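Local coordinates for probable signal peptide protein (Ralstonia solanacearum, PDB 2QGU) that binds a phospholipid, here a phosphatidylethanolamine, in its ligand pocket and, as an MlaC-family protein, probably carries phospholipids, at residues A129-V141 / L150-Y164. The protein carries 13 engineered substitutions. Residues are numbered along the deposited sequence; the frame is centred on the assembly and turned at random.
Sequences AADDTDVVVRSTV and LDYRVEKSPNGWKVY. Engineered in segment 150-164: Val154 (natural residue Met), Pro158 (natural residue Ala). With PEF (di-palmitoyl-3-sn-phosphatidylethanolamine), chain B.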
loop_
_atom_site.group_PDB
_atom_site.type_symbol
_atom_site.label_atom_id
_atom_site.label_comp_id
_atom_site.label_asym_id
_atom_site.label_seq_id
_atom_site.Cartn_x
_atom_site.Cartn_y
_atom_site.Cartn_z
ATOM N N ALA A 129 -1.779 -16.762 16.074
ATOM C CA ALA A 129 -2.850 -17.092 17.009
ATOM C C ALA A 129 -4.028 -16.138 16.836
ATOM O O ALA A 129 -3.850 -14.981 16.424
ATOM C CB ALA A 129 -2.347 -17.050 18.440
ATOM N N ALA A 130 -5.224 -16.612 17.173
ATOM C CA ALA A 130 -6.422 -15.787 17.063
ATOM C C ALA A 130 -6.320 -14.540 17.945
ATOM O O ALA A 130 -6.902 -13.503 17.620
ATOM C CB ALA A 130 -7.663 -16.594 17.408
ATOM N N ASP A 131 -5.567 -14.642 19.042
ATOM C CA ASP A 131 -5.370 -13.536 19.985
ATOM C C ASP A 131 -4.176 -12.626 19.668
ATOM O O ASP A 131 -3.945 -11.638 20.372
ATOM C CB ASP A 131 -5.233 -14.070 21.416
ATOM C CG ASP A 131 -4.018 -14.960 21.592
ATOM O OD1 ASP A 131 -3.953 -16.000 20.921
ATOM O OD2 ASP A 131 -3.122 -14.617 22.393
ATOM N N ASP A 132 -3.399 -12.974 18.640
ATOM C CA ASP A 132 -2.323 -12.090 18.178
ATOM C C ASP A 132 -2.906 -10.845 17.504
ATOM O O ASP A 132 -3.961 -10.909 16.868
ATOM C CB ASP A 132 -1.376 -12.818 17.224
ATOM C CG ASP A 132 -0.547 -13.879 17.915
ATOM O OD1 ASP A 132 -0.379 -13.821 19.155
ATOM O OD2 ASP A 132 -0.062 -14.786 17.215
ATOM N N THR A 133 -2.215 -9.717 17.655
ATOM C CA THR A 133 -2.734 -8.435 17.166
ATOM C C THR A 133 -1.907 -7.805 16.044
ATOM O O THR A 133 -2.272 -6.756 15.514
ATOM C CB THR A 133 -2.877 -7.417 18.304
ATOM O OG1 THR A 133 -1.614 -7.276 18.958
ATOM C CG2 THR A 133 -3.948 -7.865 19.305
ATOM N N ASP A 134 -0.789 -8.438 15.691
ATOM C CA ASP A 134 0.057 -7.959 14.607
ATOM C C ASP A 134 0.555 -9.181 13.853
ATOM O O ASP A 134 1.439 -9.905 14.322
ATOM C CB ASP A 134 1.214 -7.114 15.147
ATOM C CG ASP A 134 1.767 -6.160 14.108
ATOM O OD1 ASP A 134 1.954 -6.579 12.952
ATOM O OD2 ASP A 134 1.999 -4.978 14.435
ATOM N N VAL A 135 -0.031 -9.409 12.684
ATOM C CA VAL A 135 0.055 -10.713 12.014
ATOM C C VAL A 135 0.343 -10.558 10.524
ATOM O O VAL A 135 0.311 -9.445 9.987
ATOM C CB VAL A 135 -1.258 -11.530 12.213
ATOM C CG1 VAL A 135 -1.587 -11.673 13.705
ATOM C CG2 VAL A 135 -2.415 -10.878 11.478
ATOM N N VAL A 136 0.621 -11.680 9.861
ATOM C CA VAL A 136 0.809 -11.698 8.413
ATOM C C VAL A 136 -0.256 -12.583 7.777
ATOM O O VAL A 136 -0.540 -13.674 8.271
ATOM C CB VAL A 136 2.243 -12.167 8.049
ATOM C CG1 VAL A 136 2.399 -12.462 6.550
ATOM C CG2 VAL A 136 3.264 -11.121 8.491
ATOM N N VAL A 137 -0.857 -12.082 6.701
ATOM C CA VAL A 137 -1.778 -12.848 5.861
ATOM C C VAL A 137 -1.089 -13.077 4.521
ATOM O O VAL A 137 -0.618 -12.124 3.891
ATOM C CB VAL A 137 -3.112 -12.089 5.657
ATOM C CG1 VAL A 137 -4.001 -12.781 4.621
ATOM C CG2 VAL A 137 -3.846 -11.926 6.990
ATOM N N ARG A 138 -1.006 -14.338 4.103
ATOM C CA ARG A 138 -0.285 -14.689 2.885
ATOM C C ARG A 138 -1.241 -15.171 1.803
ATOM O O ARG A 138 -2.205 -15.887 2.079
ATOM C CB ARG A 138 0.779 -15.750 3.171
ATOM C CG ARG A 138 1.774 -15.363 4.276
ATOM C CD ARG A 138 2.969 -16.307 4.302
ATOM N NE ARG A 138 3.765 -16.159 3.083
ATOM C CZ ARG A 138 4.477 -17.125 2.515
ATOM N NH1 ARG A 138 4.496 -18.352 3.024
ATOM N NH2 ARG A 138 5.149 -16.867 1.404
ATOM N N SER A 139 -0.971 -14.778 0.560
ATOM C CA SER A 139 -1.868 -15.103 -0.542
ATOM C C SER A 139 -1.118 -15.253 -1.861
ATOM O O SER A 139 0.039 -14.835 -1.989
ATOM C CB SER A 139 -2.961 -14.034 -0.686
ATOM O OG SER A 139 -2.497 -12.898 -1.406
ATOM N N THR A 140 -1.801 -15.861 -2.830
ATOM C CA THR A 140 -1.281 -16.026 -4.182
ATOM C C THR A 140 -2.356 -15.596 -5.170
ATOM O O THR A 140 -3.465 -16.147 -5.176
ATOM C CB THR A 140 -0.910 -17.501 -4.480
ATOM O OG1 THR A 140 -0.069 -18.033 -3.445
ATOM C CG2 THR A 140 -0.199 -17.607 -5.818
ATOM N N VAL A 141 -2.028 -14.611 -5.994
ATOM C CA VAL A 141 -2.905 -14.165 -7.070
ATOM C C VAL A 141 -2.595 -15.011 -8.303
ATOM O O VAL A 141 -1.422 -15.196 -8.648
ATOM C CB VAL A 141 -2.674 -12.669 -7.399
ATOM C CG1 VAL A 141 -3.564 -12.213 -8.551
ATOM C CG2 VAL A 141 -2.926 -11.809 -6.168
ATOM N N LEU A 150 1.278 -12.219 -2.766
ATOM C CA LEU A 150 1.008 -10.970 -2.061
ATOM C C LEU A 150 0.775 -11.295 -0.606
ATOM O O LEU A 150 -0.159 -12.022 -0.279
ATOM C CB LEU A 150 -0.210 -10.228 -2.640
ATOM C CG LEU A 150 -0.113 -9.647 -4.059
ATOM C CD1 LEU A 150 -1.428 -8.968 -4.435
ATOM C CD2 LEU A 150 1.070 -8.693 -4.215
ATOM N N ASP A 151 1.630 -10.763 0.262
ATOM C CA ASP A 151 1.439 -10.925 1.706
ATOM C C ASP A 151 1.142 -9.567 2.325
ATOM O O ASP A 151 1.505 -8.536 1.763
ATOM C CB ASP A 151 2.666 -11.540 2.384
ATOM C CG ASP A 151 3.003 -12.931 1.873
ATOM O OD1 ASP A 151 2.208 -13.534 1.118
ATOM O OD2 ASP A 151 4.082 -13.416 2.262
ATOM N N TYR A 152 0.499 -9.585 3.488
ATOM C CA TYR A 152 0.051 -8.361 4.139
ATOM C C TYR A 152 0.386 -8.386 5.606
ATOM O O TYR A 152 0.227 -9.421 6.253
ATOM C CB TYR A 152 -1.470 -8.218 4.005
ATOM C CG TYR A 152 -1.951 -8.309 2.587
ATOM C CD1 TYR A 152 -2.105 -7.160 1.815
ATOM C CD2 TYR A 152 -2.244 -9.545 2.006
ATOM C CE1 TYR A 152 -2.538 -7.233 0.504
ATOM C CE2 TYR A 152 -2.681 -9.633 0.683
ATOM C CZ TYR A 152 -2.823 -8.466 -0.062
ATOM O OH TYR A 152 -3.252 -8.497 -1.372
ATOM N N ARG A 153 0.854 -7.260 6.134
ATOM C CA ARG A 153 0.932 -7.083 7.580
ATOM C C ARG A 153 -0.353 -6.418 8.039
ATOM O O ARG A 153 -0.807 -5.438 7.438
ATOM C CB ARG A 153 2.159 -6.266 7.996
ATOM C CG ARG A 153 3.475 -6.989 7.790
ATOM C CD ARG A 153 4.563 -6.474 8.720
ATOM N NE ARG A 153 5.807 -7.212 8.525
ATOM C CZ ARG A 153 6.122 -8.353 9.134
ATOM N NH1 ARG A 153 5.290 -8.908 10.009
ATOM N NH2 ARG A 153 7.282 -8.939 8.872
ATOM N N VAL A 154 -0.947 -6.969 9.093
ATOM C CA VAL A 154 -2.246 -6.513 9.569
ATOM C C VAL A 154 -2.184 -6.315 11.072
ATOM O O VAL A 154 -1.674 -7.167 11.795
ATOM C CB VAL A 154 -3.386 -7.519 9.210
ATOM C CG1 VAL A 154 -4.708 -6.793 9.091
ATOM C CG2 VAL A 154 -3.084 -8.269 7.899
ATOM N N GLU A 155 -2.683 -5.172 11.533
ATOM C CA GLU A 155 -2.681 -4.854 12.955
ATOM C C GLU A 155 -4.100 -4.604 13.445
ATOM O O GLU A 155 -4.873 -3.908 12.782
ATOM C CB GLU A 155 -1.804 -3.631 13.238
ATOM C CG GLU A 155 -1.745 -3.278 14.726
ATOM C CD GLU A 155 -1.058 -1.961 15.039
ATOM O OE1 GLU A 155 -0.684 -1.211 14.110
ATOM O OE2 GLU A 155 -0.903 -1.675 16.250
ATOM N N LYS A 156 -4.429 -5.162 14.610
ATOM C CA LYS A 156 -5.750 -4.980 15.192
ATOM C C LYS A 156 -5.761 -3.714 16.029
ATOM O O LYS A 156 -5.143 -3.664 17.096
ATOM C CB LYS A 156 -6.160 -6.185 16.041
ATOM C CG LYS A 156 -7.655 -6.227 16.318
ATOM C CD LYS A 156 -8.044 -7.488 17.052
ATOM C CE LYS A 156 -9.552 -7.605 17.149
ATOM N NZ LYS A 156 -9.944 -8.923 17.721
ATOM N N SER A 157 -6.454 -2.702 15.506
ATOM C CA SER A 157 -6.629 -1.409 16.162
ATOM C C SER A 157 -7.927 -1.435 16.967
ATOM O O SER A 157 -8.736 -2.346 16.786
ATOM C CB SER A 157 -6.677 -0.286 15.112
ATOM O OG SER A 157 -7.857 -0.340 14.314
ATOM N N PRO A 158 -8.130 -0.444 17.863
ATOM C CA PRO A 158 -9.441 -0.292 18.502
ATOM C C PRO A 158 -10.597 -0.256 17.498
ATOM O O PRO A 158 -11.689 -0.739 17.803
ATOM C CB PRO A 158 -9.314 1.044 19.231
ATOM C CG PRO A 158 -7.866 1.126 19.579
ATOM C CD PRO A 158 -7.159 0.541 18.381
ATOM N N ASN A 159 -10.345 0.290 16.307
ATOM C CA ASN A 159 -11.361 0.354 15.253
ATOM C C ASN A 159 -11.219 -0.710 14.154
ATOM O O ASN A 159 -11.609 -0.490 13.009
ATOM C CB ASN A 159 -11.461 1.768 14.657
ATOM C CG ASN A 159 -10.144 2.530 14.712
ATOM O OD1 ASN A 159 -9.114 2.064 14.221
ATOM N ND2 ASN A 159 -10.178 3.723 15.306
ATOM N N GLY A 160 -10.672 -1.870 14.518
ATOM C CA GLY A 160 -10.653 -3.023 13.621
ATOM C C GLY A 160 -9.284 -3.371 13.065
ATOM O O GLY A 160 -8.294 -2.695 13.350
ATOM N N TRP A 161 -9.238 -4.453 12.292
ATOM C CA TRP A 161 -8.020 -4.871 11.604
ATOM C C TRP A 161 -7.699 -3.937 10.440
ATOM O O TRP A 161 -8.571 -3.633 9.616
ATOM C CB TRP A 161 -8.169 -6.296 11.076
ATOM C CG TRP A 161 -8.084 -7.337 12.123
ATOM C CD1 TRP A 161 -9.127 -7.998 12.714
ATOM C CD2 TRP A 161 -6.889 -7.869 12.698
ATOM N NE1 TRP A 161 -8.648 -8.903 13.631
ATOM C CE2 TRP A 161 -7.279 -8.846 13.642
ATOM C CE3 TRP A 161 -5.523 -7.610 12.514
ATOM C CZ2 TRP A 161 -6.353 -9.570 14.394
ATOM C CZ3 TRP A 161 -4.604 -8.328 13.254
ATOM C CH2 TRP A 161 -5.022 -9.300 14.187
ATOM N N LYS A 162 -6.446 -3.490 10.385
ATOM C CA LYS A 162 -5.969 -2.622 9.304
ATOM C C LYS A 162 -4.677 -3.154 8.694
ATOM O O LYS A 162 -3.745 -3.509 9.411
ATOM C CB LYS A 162 -5.716 -1.197 9.815
ATOM C CG LYS A 162 -6.910 -0.500 10.482
ATOM C CD LYS A 162 -8.026 -0.227 9.492
ATOM C CE LYS A 162 -9.228 0.437 10.155
ATOM N NZ LYS A 162 -9.036 1.902 10.289
ATOM N N VAL A 163 -4.627 -3.174 7.364
ATOM C CA VAL A 163 -3.400 -3.508 6.639
ATOM C C VAL A 163 -2.431 -2.325 6.677
ATOM O O VAL A 163 -2.810 -1.201 6.336
ATOM C CB VAL A 163 -3.705 -3.859 5.166
ATOM C CG1 VAL A 163 -2.416 -4.130 4.383
ATOM C CG2 VAL A 163 -4.653 -5.061 5.082
ATOM N N TYR A 164 -1.191 -2.573 7.086
ATOM C CA TYR A 164 -0.191 -1.505 7.115
ATOM C C TYR A 164 1.065 -1.781 6.288
ATOM O O TYR A 164 1.963 -0.944 6.229
ATOM C CB TYR A 164 0.153 -1.106 8.559
ATOM C CG TYR A 164 0.954 -2.135 9.325
ATOM C CD1 TYR A 164 0.319 -3.134 10.070
ATOM C CD2 TYR A 164 2.347 -2.102 9.317
ATOM C CE1 TYR A 164 1.060 -4.081 10.774
ATOM C CE2 TYR A 164 3.091 -3.037 10.019
ATOM C CZ TYR A 164 2.446 -4.021 10.746
ATOM O OH TYR A 164 3.198 -4.938 11.446
HETATM C C2 PEF B . 1.252 -7.500 -12.011
HETATM C C1 PEF B . 2.076 -8.022 -13.187
HETATM N N PEF B . 4.272 -6.340 -18.441
HETATM C C3 PEF B . -0.098 -8.188 -11.998
HETATM C C4 PEF B . 3.988 -6.506 -16.015
HETATM C C5 PEF B . 4.989 -6.361 -17.158
HETATM C C10 PEF B . 2.516 -6.636 -10.248
HETATM C C11 PEF B . 3.017 -6.699 -8.811
HETATM C C12 PEF B . 1.834 -6.808 -7.850
HETATM C C13 PEF B . 1.095 -5.474 -7.813
HETATM C C14 PEF B . 0.091 -5.423 -6.677
HETATM C C15 PEF B . -0.568 -4.046 -6.637
HETATM C C16 PEF B . -1.332 -3.853 -5.331
HETATM C C17 PEF B . -1.742 -2.396 -5.145
HETATM C C18 PEF B . -0.638 -1.605 -4.440
HETATM C C19 PEF B . -1.229 -0.666 -3.392
HETATM C C20 PEF B . -1.634 0.668 -4.026
HETATM C C21 PEF B . -2.293 1.582 -2.995
HETATM C C22 PEF B . -1.245 2.215 -2.081
HETATM C C23 PEF B . -1.862 3.309 -1.212
HETATM C C24 PEF B . -2.248 2.772 0.164
HETATM C C25 PEF B . -3.322 3.645 0.810
HETATM C C30 PEF B . -2.001 -8.462 -10.693
HETATM C C31 PEF B . -2.965 -8.229 -9.699
HETATM C C32 PEF B . -2.896 -7.016 -9.028
HETATM C C33 PEF B . -4.169 -6.786 -8.189
HETATM C C34 PEF B . -3.950 -7.046 -6.689
HETATM C C35 PEF B . -4.866 -6.179 -5.804
HETATM C C36 PEF B . -4.406 -6.136 -4.483
HETATM C C37 PEF B . -5.101 -5.220 -3.687
HETATM C C38 PEF B . -4.601 -5.221 -2.381
HETATM C C39 PEF B . -5.219 -4.126 -1.501
HETATM C C40 PEF B . -4.466 -3.966 -0.165
HETATM C C41 PEF B . -3.289 -2.979 -0.288
HETATM C C42 PEF B . -2.877 -2.409 1.074
HETATM C C43 PEF B . -1.465 -1.811 1.027
HETATM C C44 PEF B . -1.094 -1.138 2.354
HETATM C C45 PEF B . 0.317 -0.546 2.308
HETATM O O4 PEF B . 2.628 -5.587 -10.889
HETATM O O5 PEF B . -2.072 -9.540 -11.276
HETATM O O2 PEF B . 1.947 -7.757 -10.778
HETATM O O3 PEF B . -1.004 -7.583 -11.040
HETATM O O1P PEF B . 1.680 -9.582 -15.830
HETATM O O2P PEF B . 1.259 -7.274 -16.851
HETATM O O3P PEF B . 1.555 -7.482 -14.404
HETATM O O4P PEF B . 3.503 -7.860 -15.966
HETATM P P PEF B . 1.915 -8.117 -15.834
HETATM O O HOH W 1 2.764 -8.301 11.051
HETATM O O HOH W 2 -4.460 -10.938 -1.800
HETATM O O HOH W 3 2.445 -15.744 -0.544
#
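Asp134 to Ser139 pair with Glu155 to Leu150 as antiparallel strands whose axes run 161° apart. Val135 with Val154, Val137 with Tyr152 and Ser139 with Leu150 are the hydrogen-bonded pairs, and Lys156 N to Thr133 O (2.8 Å) extends the ladder toward the turn from Ser157 to Gly160. Ser139 N reaches Leu150 O only weakly; the serine hydroxyl makes up for this, OG donating to Leu150 O at 2.7 Å on a lone pair in the carbonyl plane. With chi1 at 82°, OG sits between its own N and carbonyl carbon, turned to the partner strand, and a water links it to Tyr152 OH.

Charged and polar ends meet on the face bearing Asp134, Val136 and Arg138. The Arg138 chain runs alongside Asp151 and bends at chi3 (66°), bringing NE 2.9 Å from Asp151 OD2 in a salt bridge; OD2 lies close to the guanidinium plane, the carboxylate being turned nearly perpendicular to it, so that NE meets OD2 from above the carboxylate plane. Tyr164, reaching across from strand 160-168, donates OH to the syn lone pair of Asp134 OD1 at 2.6 Å, ring and carboxylate nearly perpendicular. A water joins that oxygen to Arg153 NH1, while Arg76 bridges Asp134 OD2 and Glu155 OE1, which probably offsets two nearby negative charges.

Apolar contacts fill the opposite face. Val137 CG2 meets CG2 of the engineered Val154 at 3.8 Å, Val135 CG2 touches Trp161 CZ3, the two side chains crossing at about a right angle, and Val141 CG2 lies 3.6 Å from Leu150 CD1. Helix 31-47 packs against Val135, Val137 and Tyr152. Leu150, Tyr152 and Val163 line the pocket, Leu150 CD1 standing 3.9 Å from PEF C34, so this beta hairpin and its neighbouring strand form part of the antiparallel sheet walling the lipid-binding cavity of the MlaC fold.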